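Local atomic coordinates of 16S rRNA aminocarboxypropyltransferase (PDB entry 5APG), a protein that probably transfers the 3-amino-3-carboxypropyl group of S-adenosylmethionine to an N1-methylated pseudouridine of 16S ribosomal RNA, the last step in making a hypermodified pseudouridine. Residues L95-N100 / I144-Y149; R91-L96 / Y108-I113; T51-S56 / Y121-K126. All coordinates share one frame; numbering follows the deposited sequence.

How the contacts relate
Contact 2 is the core contact and holds the cofactor analogue; its centre lies about 4 Å from that of the chain. Contacts 1 and 3 lie further out, at about 13 and 11 Å; contact 3 is still buried, contact 1 only partly. Contact 1 starts from the same loop, sharing Leu95 and Leu96, and joins it to helix 141-153. Contact 3 shares helix 112-122 with contact 2, but meets its opposite end. Segments 51-56 and 91-96 lie side by side, with Arg92 as the backbone partner of Thr51 and Leu53. The chemistry differs. Contact 1 relies on a side-chain amide, contact 2 on backbone polar groups that read the ligand, and contact 3 on apolar contacts.

Contact 1 of 3, residues L95-N100 / I144-Y149; sequences LLIAAN and IINQKY
Asn146 turns its CG anti to its carbonyl carbon (chi1 -73°), and chi2 of -69° sets the amide so that both polar atoms face the backbone of Ile97. Asn146 OD1 accepts from Ile97 N at 2.7 Å, on a lone pair in the carbonyl plane. Asn146 ND2 donates to Ile97 O at 2.8 Å, and that bond lies in the plane of the amide. Both bonds are nearly straight, so one flat group satisfies the N-H and C=O of one residue. ND2 also donates to Phe142 O one turn back in the helix, which further fixes the rotation of the amide. Apolar groups pack beside the pair. Ile145 CD1 reaches Ile97 CG2 at 3.9 Å and Ala99 CB at 4.0 Å. Leu96 CD2 lies against Asn146 CB at 3.7 Å. The Tyr149 ring has Asn146 OD1 at its edge, in plane, and Ile97 CG1 obliquely against it. An alanine in place of Asn146 would remove the bonds to Ile97 N and O and to Phe142 O, and would probably loosen the loop from helix 141-153. The motif is a bidentate pairing of an Asn amide with one residue's backbone, on the loop between the cofactor-binding stretches around Leu93 and Tyr108.

Contact 2 of 3, residues R91-L96 / Y108-I113; sequences RRLPLL and YILSTI. With EEM ([(3S)-3-amino-4-hydroxy-4-oxo-butyl]-[[(2S,3S,4R,5R)-5-(6-aminopurin-9-yl)-3,4-dihydroxy-oxolan-2-yl]methyl]-methyl-selanium), chain D.
One face of the Tyr108 ring carries N6 of the bound selenium analogue of S-adenosylmethionine, 3.2 Å above the plane and offset toward the rim. Leu93 O lies at the ring edge, near its plane. The Arg92 guanidinium stands oblique to the ring, with the two planes 65° apart. Leu93 lies over one face of the adenine, with CB above N1, CG near N1 and C2, and CD1 near C6. This is the adenine end of the cofactor pocket, among loops at the C-terminal edge of the parallel sheet that, as in other SPOUT proteins, probably belong to a trefoil knot. The backbone reads the base. Leu93 N donates to the ligand's N1 at 3.1 Å, and the ligand's N6 donates to Tyr108 O at 2.9 Å. Leu110 CB packs by N7. Leu93 and Leu110 cross obliquely and touch through their CD1 methyls at 3.8 Å.

Tyr108 has its CG anti to the backbone N. The ring thus runs back along the other segment and puts OH against Arg92 CB and CD; that hydroxyl is hydrogen-bonded to Pro47 O. Arg92 NH1 donates to Leu93 O from above the carbonyl plane and forms a salt bridge with Glu161. Leu95 CD1 packs on Tyr108 CB at 3.7 Å.

At the other end of the ligand, Thr112 N donates to the carboxylate atom O at 2.9 Å. Ser111 is the N-cap of helix 112-122, so the carboxylate sits at a helix start, which would tend to favour its negative charge. Ile69 O and Thr19 OG1 add further ligand bonds. The two segments themselves are joined by one backbone bond: Tyr108 N, in a residue with positive phi (75°), points almost along the C=O axis of Leu96 and reaches Leu96 O at 2.7 Å.

Contact 3 of 3, residues T51-S56 / Y121-K126; sequences TPLTPS and YIMGFK
Residues 51-56 form an irregular extended loop that turns at Pro55, and residues 121-126 carry the end of helix 112-122 and the turn into helix 126-133. Met123 is the first residue to leave helical angles. Gly124 follows with a phi of 93°, as the C-prime residue of a Schellman motif. Its N bonds to Tyr121 O at 3.0 Å, and Phe125 N, at the N-cap of the next helix, reaches back to Leu120 O. A side chain on Gly124 would be jammed against the carbonyl oxygen of Met123, so these backbone angles call for glycine. The loop passes closest at Pro55, whose CA is 4.3 Å from that of Met123. No hydrogen bond joins the two segments. Instead Pro55 CA makes a C-H...O contact to Ile122 O at 3.4 Å, and CB and CG of the same proline ring lie near that oxygen too.

Ile122 holds CG2 anti to its backbone N and thereby presents this methyl to the loop. It touches Thr54 C at 3.9 Å and Pro55 CD at 4.0 Å. Met123, a selenomethionine, crosses Leu53 at about a right angle. Its CG is anti to the carbonyl carbon, which puts it beside Leu53 CD2 at 4.1 Å. Leu53 thus spans both residues of the helix end, its CD2 also lying 4.3 Å from Ile122 CG2.

The contact joins the loop between strand 43-45 and helix 58-63 to the C-terminal end of helix 112-122. Leu53 also packs on Ala119 of that helix and on Arg91 of strand 89-91. Arg58 bonds to Met123 O and makes a cation-pi contact with Phe125, while helix 141-153 packs on Ile122 through Tyr153.

Contact 1 of 3, residues L95-N100 / I144-Y149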
loop_
_atom_site.group_PDB
_atom_site.type_symbol
_atom_site.label_atom_id
_atom_site.label_comp_id
_atom_site.label_asym_id
_atom_site.label_seq_id
_atom_site.Cartn_x
_atom_site.Cartn_y
_atom_site.Cartn_z
ATOM N N LEU A 95 -5.177 -5.622 6.747
ATOM C CA LEU A 95 -4.899 -6.891 6.092
ATOM C C LEU A 95 -5.800 -7.141 4.890
ATOM O O LEU A 95 -7.028 -7.159 5.010
ATOM C CB LEU A 95 -5.039 -8.036 7.095
ATOM C CG LEU A 95 -4.589 -9.391 6.546
ATOM C CD1 LEU A 95 -3.087 -9.392 6.305
ATOM C CD2 LEU A 95 -4.987 -10.496 7.493
ATOM N N LEU A 96 -5.177 -7.345 3.733
ATOM C CA LEU A 96 -5.899 -7.579 2.492
ATOM C C LEU A 96 -5.254 -8.725 1.725
ATOM O O LEU A 96 -4.102 -9.085 1.975
ATOM C CB LEU A 96 -5.929 -6.308 1.638
ATOM C CG LEU A 96 -6.762 -5.161 2.215
ATOM C CD1 LEU A 96 -6.326 -3.815 1.638
ATOM C CD2 LEU A 96 -8.247 -5.395 1.964
ATOM N N ILE A 97 -6.006 -9.293 0.794
ATOM C CA ILE A 97 -5.537 -10.421 0.007
ATOM C C ILE A 97 -5.092 -9.939 -1.372
ATOM O O ILE A 97 -5.825 -9.214 -2.042
ATOM C CB ILE A 97 -6.643 -11.484 -0.134
ATOM C CG1 ILE A 97 -7.147 -11.921 1.247
ATOM C CG2 ILE A 97 -6.152 -12.673 -0.929
ATOM C CD1 ILE A 97 -6.051 -12.436 2.160
ATOM N N ALA A 98 -3.894 -10.332 -1.790
ATOM C CA ALA A 98 -3.366 -9.921 -3.092
ATOM C C ALA A 98 -4.149 -10.569 -4.229
ATOM O O ALA A 98 -4.581 -11.717 -4.121
ATOM C CB ALA A 98 -1.880 -10.271 -3.205
ATOM N N ALA A 99 -4.328 -9.825 -5.316
ATOM C CA ALA A 99 -5.034 -10.331 -6.488
ATOM C C ALA A 99 -4.125 -10.437 -7.711
ATOM O O ALA A 99 -4.538 -10.953 -8.746
ATOM C CB ALA A 99 -6.227 -9.444 -6.807
ATOM N N ASN A 100 -2.898 -9.935 -7.598
ATOM C CA ASN A 100 -1.957 -9.986 -8.716
ATOM C C ASN A 100 -1.529 -11.432 -8.995
ATOM O O ASN A 100 -1.582 -12.273 -8.098
ATOM C CB ASN A 100 -0.743 -9.085 -8.435
ATOM C CG ASN A 100 0.141 -9.608 -7.324
ATOM O OD1 ASN A 100 0.868 -10.585 -7.504
ATOM N ND2 ASN A 100 0.104 -8.943 -6.169
ATOM N N ILE A 144 -13.054 -7.072 -5.472
ATOM C CA ILE A 144 -14.003 -8.184 -5.382
ATOM C C ILE A 144 -13.641 -9.177 -4.275
ATOM O O ILE A 144 -14.466 -9.483 -3.411
ATOM C CB ILE A 144 -14.102 -8.948 -6.718
ATOM C CG1 ILE A 144 -14.648 -8.034 -7.822
ATOM C CG2 ILE A 144 -14.978 -10.195 -6.568
ATOM C CD1 ILE A 144 -16.085 -7.606 -7.604
ATOM N N ILE A 145 -12.410 -9.681 -4.295
ATOM C CA ILE A 145 -12.030 -10.718 -3.342
ATOM C C ILE A 145 -11.812 -10.141 -1.942
ATOM O O ILE A 145 -11.816 -10.877 -0.962
ATOM C CB ILE A 145 -10.762 -11.478 -3.795
ATOM C CG1 ILE A 145 -9.537 -10.563 -3.785
ATOM C CG2 ILE A 145 -10.968 -12.091 -5.179
ATOM C CD1 ILE A 145 -8.231 -11.316 -3.952
ATOM N N ASN A 146 -11.645 -8.823 -1.843
ATOM C CA ASN A 146 -11.484 -8.176 -0.538
ATOM C C ASN A 146 -12.707 -7.384 -0.092
ATOM O O ASN A 146 -12.644 -6.661 0.903
ATOM C CB ASN A 146 -10.274 -7.239 -0.553
ATOM C CG ASN A 146 -8.963 -7.985 -0.557
ATOM O OD1 ASN A 146 -8.598 -8.615 0.434
ATOM N ND2 ASN A 146 -8.248 -7.926 -1.675
ATOM N N GLN A 147 -13.810 -7.523 -0.822
ATOM C CA GLN A 147 -14.968 -6.641 -0.660
ATOM C C GLN A 147 -15.475 -6.550 0.777
ATOM O O GLN A 147 -15.692 -5.456 1.296
ATOM C CB GLN A 147 -16.105 -7.101 -1.573
ATOM C CG GLN A 147 -17.325 -6.198 -1.532
ATOM C CD GLN A 147 -17.125 -4.918 -2.318
ATOM O OE1 GLN A 147 -16.972 -3.840 -1.740
ATOM N NE2 GLN A 147 -17.134 -5.025 -3.645
ATOM N N LYS A 148 -15.645 -7.697 1.422
ATOM C CA LYS A 148 -16.181 -7.732 2.779
ATOM C C LYS A 148 -15.245 -7.080 3.795
ATOM O O LYS A 148 -15.702 -6.458 4.754
ATOM C CB LYS A 148 -16.480 -9.170 3.195
ATOM C CG LYS A 148 -17.731 -9.743 2.553
ATOM C CD LYS A 148 -18.071 -11.107 3.131
ATOM C CE LYS A 148 -19.407 -11.614 2.608
ATOM N NZ LYS A 148 -19.891 -12.793 3.381
ATOM N N TYR A 149 -13.939 -7.224 3.584
ATOM C CA TYR A 149 -12.957 -6.621 4.479
ATOM C C TYR A 149 -12.898 -5.117 4.247
ATOM O O TYR A 149 -12.934 -4.330 5.193
ATOM C CB TYR A 149 -11.576 -7.250 4.268
ATOM C CG TYR A 149 -11.623 -8.750 4.109
ATOM C CD1 TYR A 149 -12.300 -9.543 5.027
ATOM C CD2 TYR A 149 -11.014 -9.374 3.024
ATOM C CE1 TYR A 149 -12.357 -10.919 4.882
ATOM C CE2 TYR A 149 -11.067 -10.748 2.869
ATOM C CZ TYR A 149 -11.742 -11.514 3.800
ATOM O OH TYR A 149 -11.798 -12.879 3.649
#

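Contact 2 of 3, residues R91-L96 / Y108-I113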
loop_
_atom_site.group_PDB
_atom_site.type_symbol
_atom_site.label_atom_id
_atom_site.label_comp_id
_atom_site.label_asym_id
_atom_site.label_seq_id
_atom_site.Cartn_x
_atom_site.Cartn_y
_atom_site.Cartn_z
ATOM N N ARG A 91 1.885 4.547 8.002
ATOM C CA ARG A 91 0.744 3.650 8.169
ATOM C C ARG A 91 0.890 2.382 7.333
ATOM O O ARG A 91 1.220 2.448 6.147
ATOM C CB ARG A 91 -0.562 4.361 7.787
ATOM C CG ARG A 91 -0.940 5.548 8.674
ATOM C CD ARG A 91 -1.243 5.099 10.116
ATOM N NE ARG A 91 -1.704 6.207 10.953
ATOM C CZ ARG A 91 -0.910 6.978 11.691
ATOM N NH1 ARG A 91 0.405 6.773 11.706
ATOM N NH2 ARG A 91 -1.430 7.959 12.420
ATOM N N ARG A 92 0.645 1.227 7.943
ATOM C CA ARG A 92 0.526 0.003 7.162
ATOM C C ARG A 92 -0.891 -0.060 6.627
ATOM O O ARG A 92 -1.775 0.652 7.105
ATOM C CB ARG A 92 0.840 -1.250 7.993
ATOM C CG ARG A 92 -0.157 -1.545 9.125
ATOM C CD ARG A 92 0.076 -2.952 9.685
ATOM N NE ARG A 92 -0.795 -3.300 10.809
ATOM C CZ ARG A 92 -2.010 -3.828 10.689
ATOM N NH1 ARG A 92 -2.527 -4.050 9.487
ATOM N NH2 ARG A 92 -2.717 -4.122 11.773
ATOM N N LEU A 93 -1.112 -0.897 5.624
ATOM C CA LEU A 93 -2.472 -1.156 5.194
ATOM C C LEU A 93 -3.075 -2.208 6.105
ATOM O O LEU A 93 -2.369 -3.088 6.586
ATOM C CB LEU A 93 -2.520 -1.620 3.738
ATOM C CG LEU A 93 -2.221 -0.538 2.702
ATOM C CD1 LEU A 93 -2.031 -1.188 1.354
ATOM C CD2 LEU A 93 -3.349 0.492 2.661
ATOM N N PRO A 94 -4.386 -2.110 6.356
ATOM C CA PRO A 94 -5.081 -3.218 7.010
ATOM C C PRO A 94 -4.981 -4.460 6.140
ATOM O O PRO A 94 -4.732 -4.353 4.933
ATOM C CB PRO A 94 -6.530 -2.721 7.129
ATOM C CG PRO A 94 -6.639 -1.600 6.176
ATOM C CD PRO A 94 -5.281 -0.974 6.088
ATOM N N LEU A 95 -5.177 -5.622 6.747
ATOM C CA LEU A 95 -4.899 -6.891 6.092
ATOM C C LEU A 95 -5.800 -7.141 4.890
ATOM O O LEU A 95 -7.028 -7.159 5.010
ATOM C CB LEU A 95 -5.039 -8.036 7.095
ATOM C CG LEU A 95 -4.589 -9.391 6.546
ATOM C CD1 LEU A 95 -3.087 -9.392 6.305
ATOM C CD2 LEU A 95 -4.987 -10.496 7.493
ATOM N N LEU A 96 -5.177 -7.345 3.733
ATOM C CA LEU A 96 -5.899 -7.579 2.492
ATOM C C LEU A 96 -5.254 -8.725 1.725
ATOM O O LEU A 96 -4.102 -9.085 1.975
ATOM C CB LEU A 96 -5.929 -6.308 1.638
ATOM C CG LEU A 96 -6.762 -5.161 2.215
ATOM C CD1 LEU A 96 -6.326 -3.815 1.638
ATOM C CD2 LEU A 96 -8.247 -5.395 1.964
ATOM N N TYR A 108 -1.550 -9.651 2.804
ATOM C CA TYR A 108 -0.692 -8.532 3.211
ATOM C C TYR A 108 0.323 -8.058 2.178
ATOM O O TYR A 108 0.550 -6.855 2.044
ATOM C CB TYR A 108 0.054 -8.878 4.504
ATOM C CG TYR A 108 0.597 -7.662 5.226
ATOM C CD1 TYR A 108 -0.260 -6.683 5.712
ATOM C CD2 TYR A 108 1.963 -7.491 5.418
ATOM C CE1 TYR A 108 0.222 -5.572 6.374
ATOM C CE2 TYR A 108 2.458 -6.377 6.082
ATOM C CZ TYR A 108 1.579 -5.418 6.551
ATOM O OH TYR A 108 2.052 -4.310 7.212
ATOM N N ILE A 109 0.950 -8.984 1.464
ATOM C CA ILE A 109 2.023 -8.621 0.543
ATOM C C ILE A 109 1.450 -8.170 -0.800
ATOM O O ILE A 109 1.236 -8.982 -1.697
ATOM C CB ILE A 109 2.998 -9.797 0.332
ATOM C CG1 ILE A 109 3.519 -10.309 1.683
ATOM C CG2 ILE A 109 4.142 -9.393 -0.585
ATOM C CD1 ILE A 109 4.207 -9.247 2.523
ATOM N N LEU A 110 1.210 -6.865 -0.933
ATOM C CA LEU A 110 0.538 -6.331 -2.113
ATOM C C LEU A 110 1.507 -5.693 -3.101
ATOM O O LEU A 110 2.596 -5.264 -2.725
ATOM C CB LEU A 110 -0.513 -5.294 -1.701
ATOM C CG LEU A 110 -1.496 -5.718 -0.604
ATOM C CD1 LEU A 110 -2.496 -4.600 -0.319
ATOM C CD2 LEU A 110 -2.220 -7.006 -0.992
ATOM N N SER A 111 1.096 -5.625 -4.364
ATOM C CA SER A 111 1.823 -4.830 -5.346
ATOM C C SER A 111 1.647 -3.357 -5.008
ATOM O O SER A 111 0.738 -2.987 -4.262
ATOM C CB SER A 111 1.329 -5.114 -6.767
ATOM O OG SER A 111 0.010 -4.620 -6.968
ATOM N N THR A 112 2.523 -2.516 -5.543
ATOM C CA THR A 112 2.438 -1.088 -5.285
ATOM C C THR A 112 1.081 -0.541 -5.744
ATOM O O THR A 112 0.461 0.259 -5.043
ATOM C CB THR A 112 3.589 -0.331 -5.973
ATOM O OG1 THR A 112 4.835 -0.764 -5.412
ATOM C CG2 THR A 112 3.449 1.180 -5.766
ATOM N N ILE A 113 0.597 -0.996 -6.898
ATOM C CA ILE A 113 -0.660 -0.461 -7.417
ATOM C C ILE A 113 -1.853 -0.916 -6.569
ATOM O O ILE A 113 -2.796 -0.151 -6.365
ATOM C CB ILE A 113 -0.884 -0.840 -8.918
ATOM C CG1 ILE A 113 -2.076 -0.074 -9.482
ATOM C CG2 ILE A 113 -1.086 -2.346 -9.113
ATOM C CD1 ILE A 113 -2.161 -0.077 -11.011
HETATM C C2 EEM D . 1.601 -0.895 3.453
HETATM N N3 EEM D . 2.111 -0.674 2.280
HETATM C C4 EEM D . 2.135 -1.637 1.376
HETATM C "C1'" EEM D . 3.139 -0.610 -0.697
HETATM C "C2'" EEM D . 4.502 -0.267 -0.046
HETATM C "C3'" EEM D . 5.377 -1.075 -0.761
HETATM C "C4'" EEM D . 4.966 -1.185 -2.036
HETATM C "C5'" EEM D . 5.144 -2.530 -2.637
HETATM O O EEM D . 4.203 -3.485 -7.643
HETATM C C EEM D . 5.257 -3.989 -7.919
HETATM O OXT EEM D . 5.713 -3.891 -9.045
HETATM C CA EEM D . 6.060 -4.712 -6.860
HETATM N N EEM D . 7.157 -5.375 -7.508
HETATM C CB EEM D . 6.528 -3.646 -5.881
HETATM C CG EEM D . 7.051 -4.185 -4.566
HETATM SE SE EEM D . 7.007 -2.786 -3.164
HETATM C CE EEM D . 7.906 -3.407 -1.565
HETATM O "O4'" EEM D . 3.376 -1.046 -1.865
HETATM O "O3'" EEM D . 6.792 -0.681 -0.570
HETATM O "O2'" EEM D . 4.695 1.094 -0.445
HETATM N N9 EEM D . 2.580 -1.727 0.114
HETATM C C8 EEM D . 2.329 -2.960 -0.279
HETATM N N7 EEM D . 1.761 -3.665 0.673
HETATM C C5 EEM D . 1.611 -2.862 1.740
HETATM N N1 EEM D . 1.092 -2.042 3.852
HETATM C C6 EEM D . 1.073 -3.059 3.043
HETATM N N6 EEM D . 0.550 -4.304 3.444
#

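Contact 3 of 3, residues T51-S56 / Y121-K126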
loop_
_atom_site.group_PDB
_atom_site.type_symbol
_atom_site.label_atom_id
_atom_site.label_comp_id
_atom_site.label_asym_id
_atom_site.label_seq_id
_atom_site.Cartn_x
_atom_site.Cartn_y
_atom_site.Cartn_z
ATOM N N THR A 51 0.760 0.440 12.732
ATOM C CA THR A 51 -0.384 1.347 12.747
ATOM C C THR A 51 -1.130 1.321 11.416
ATOM O O THR A 51 -0.614 1.787 10.405
ATOM C CB THR A 51 0.056 2.795 13.048
ATOM O OG1 THR A 51 1.014 2.794 14.116
ATOM C CG2 THR A 51 -1.141 3.652 13.434
ATOM N N PRO A 52 -2.355 0.778 11.410
ATOM C CA PRO A 52 -3.091 0.663 10.147
ATOM C C PRO A 52 -3.728 1.970 9.690
ATOM O O PRO A 52 -4.192 2.779 10.502
ATOM C CB PRO A 52 -4.169 -0.375 10.466
ATOM C CG PRO A 52 -4.426 -0.198 11.926
ATOM C CD PRO A 52 -3.110 0.217 12.545
ATOM N N LEU A 53 -3.747 2.154 8.372
ATOM C CA LEU A 53 -4.454 3.257 7.735
ATOM C C LEU A 53 -5.941 3.196 8.063
ATOM O O LEU A 53 -6.526 2.119 8.068
ATOM C CB LEU A 53 -4.249 3.204 6.219
ATOM C CG LEU A 53 -4.673 4.420 5.399
ATOM C CD1 LEU A 53 -3.622 5.521 5.499
ATOM C CD2 LEU A 53 -4.925 4.016 3.946
ATOM N N THR A 54 -6.544 4.350 8.330
ATOM C CA THR A 54 -7.975 4.435 8.618
ATOM C C THR A 54 -8.617 5.517 7.741
ATOM O O THR A 54 -7.909 6.360 7.196
ATOM C CB THR A 54 -8.237 4.744 10.113
ATOM O OG1 THR A 54 -7.558 5.949 10.482
ATOM C CG2 THR A 54 -7.755 3.591 10.992
ATOM N N PRO A 55 -9.955 5.493 7.594
ATOM C CA PRO A 55 -10.630 6.493 6.754
ATOM C C PRO A 55 -10.292 7.937 7.116
ATOM O O PRO A 55 -10.184 8.773 6.221
ATOM C CB PRO A 55 -12.114 6.211 7.011
ATOM C CG PRO A 55 -12.161 4.760 7.299
ATOM C CD PRO A 55 -10.897 4.462 8.071
ATOM N N SER A 56 -10.104 8.223 8.403
ATOM C CA SER A 56 -9.870 9.597 8.832
ATOM C C SER A 56 -8.511 10.131 8.377
ATOM O O SER A 56 -8.270 11.333 8.434
ATOM C CB SER A 56 -10.003 9.714 10.357
ATOM O OG SER A 56 -9.198 8.756 11.019
ATOM N N TYR A 121 -9.253 3.520 -1.546
ATOM C CA TYR A 121 -10.560 2.972 -1.192
ATOM C C TYR A 121 -10.895 3.244 0.278
ATOM O O TYR A 121 -11.972 3.749 0.599
ATOM C CB TYR A 121 -10.595 1.468 -1.473
ATOM C CG TYR A 121 -11.985 0.866 -1.441
ATOM C CD1 TYR A 121 -12.617 0.581 -0.235
ATOM C CD2 TYR A 121 -12.668 0.584 -2.620
ATOM C CE1 TYR A 121 -13.888 0.031 -0.205
ATOM C CE2 TYR A 121 -13.940 0.036 -2.601
ATOM C CZ TYR A 121 -14.543 -0.238 -1.391
ATOM O OH TYR A 121 -15.805 -0.784 -1.365
ATOM N N ILE A 122 -9.956 2.919 1.160
ATOM C CA ILE A 122 -10.155 3.069 2.602
ATOM C C ILE A 122 -10.420 4.528 2.974
ATOM O O ILE A 122 -11.214 4.818 3.870
ATOM C CB ILE A 122 -8.932 2.527 3.379
ATOM C CG1 ILE A 122 -8.906 1.000 3.303
ATOM C CG2 ILE A 122 -8.956 2.968 4.847
ATOM C CD1 ILE A 122 -7.524 0.411 3.474
HETATM N N MSE A 123 -9.785 5.446 2.255
HETATM C CA MSE A 123 -9.931 6.862 2.555
HETATM C C MSE A 123 -11.090 7.513 1.794
HETATM O O MSE A 123 -11.230 8.734 1.779
HETATM C CB MSE A 123 -8.616 7.589 2.266
HETATM C CG MSE A 123 -7.475 7.122 3.166
HETATM SE SE MSE A 123 -5.863 8.209 3.004
HETATM C CE MSE A 123 -5.436 7.853 1.143
ATOM N N GLY A 124 -11.925 6.693 1.163
ATOM C CA GLY A 124 -13.142 7.196 0.550
ATOM C C GLY A 124 -13.030 7.560 -0.919
ATOM O O GLY A 124 -13.972 8.100 -1.496
ATOM N N PHE A 125 -11.883 7.279 -1.527
ATOM C CA PHE A 125 -11.710 7.532 -2.957
ATOM C C PHE A 125 -11.944 6.248 -3.748
ATOM O O PHE A 125 -11.048 5.756 -4.431
ATOM C CB PHE A 125 -10.314 8.095 -3.246
ATOM C CG PHE A 125 -9.997 9.354 -2.486
ATOM C CD1 PHE A 125 -10.416 10.588 -2.956
ATOM C CD2 PHE A 125 -9.274 9.302 -1.305
ATOM C CE1 PHE A 125 -10.126 11.747 -2.259
ATOM C CE2 PHE A 125 -8.978 10.456 -0.602
ATOM C CZ PHE A 125 -9.405 11.681 -1.079
ATOM N N LYS A 126 -13.155 5.711 -3.653
ATOM C CA LYS A 126 -13.482 4.429 -4.275
ATOM C C LYS A 126 -13.430 4.467 -5.801
ATOM O O LYS A 126 -12.949 3.524 -6.429
ATOM C CB LYS A 126 -14.864 3.962 -3.818
ATOM C CG LYS A 126 -14.923 3.641 -2.336
ATOM C CD LYS A 126 -16.309 3.190 -1.903
ATOM C CE LYS A 126 -16.265 2.606 -0.494
ATOM N NZ LYS A 126 -17.603 2.565 0.151
#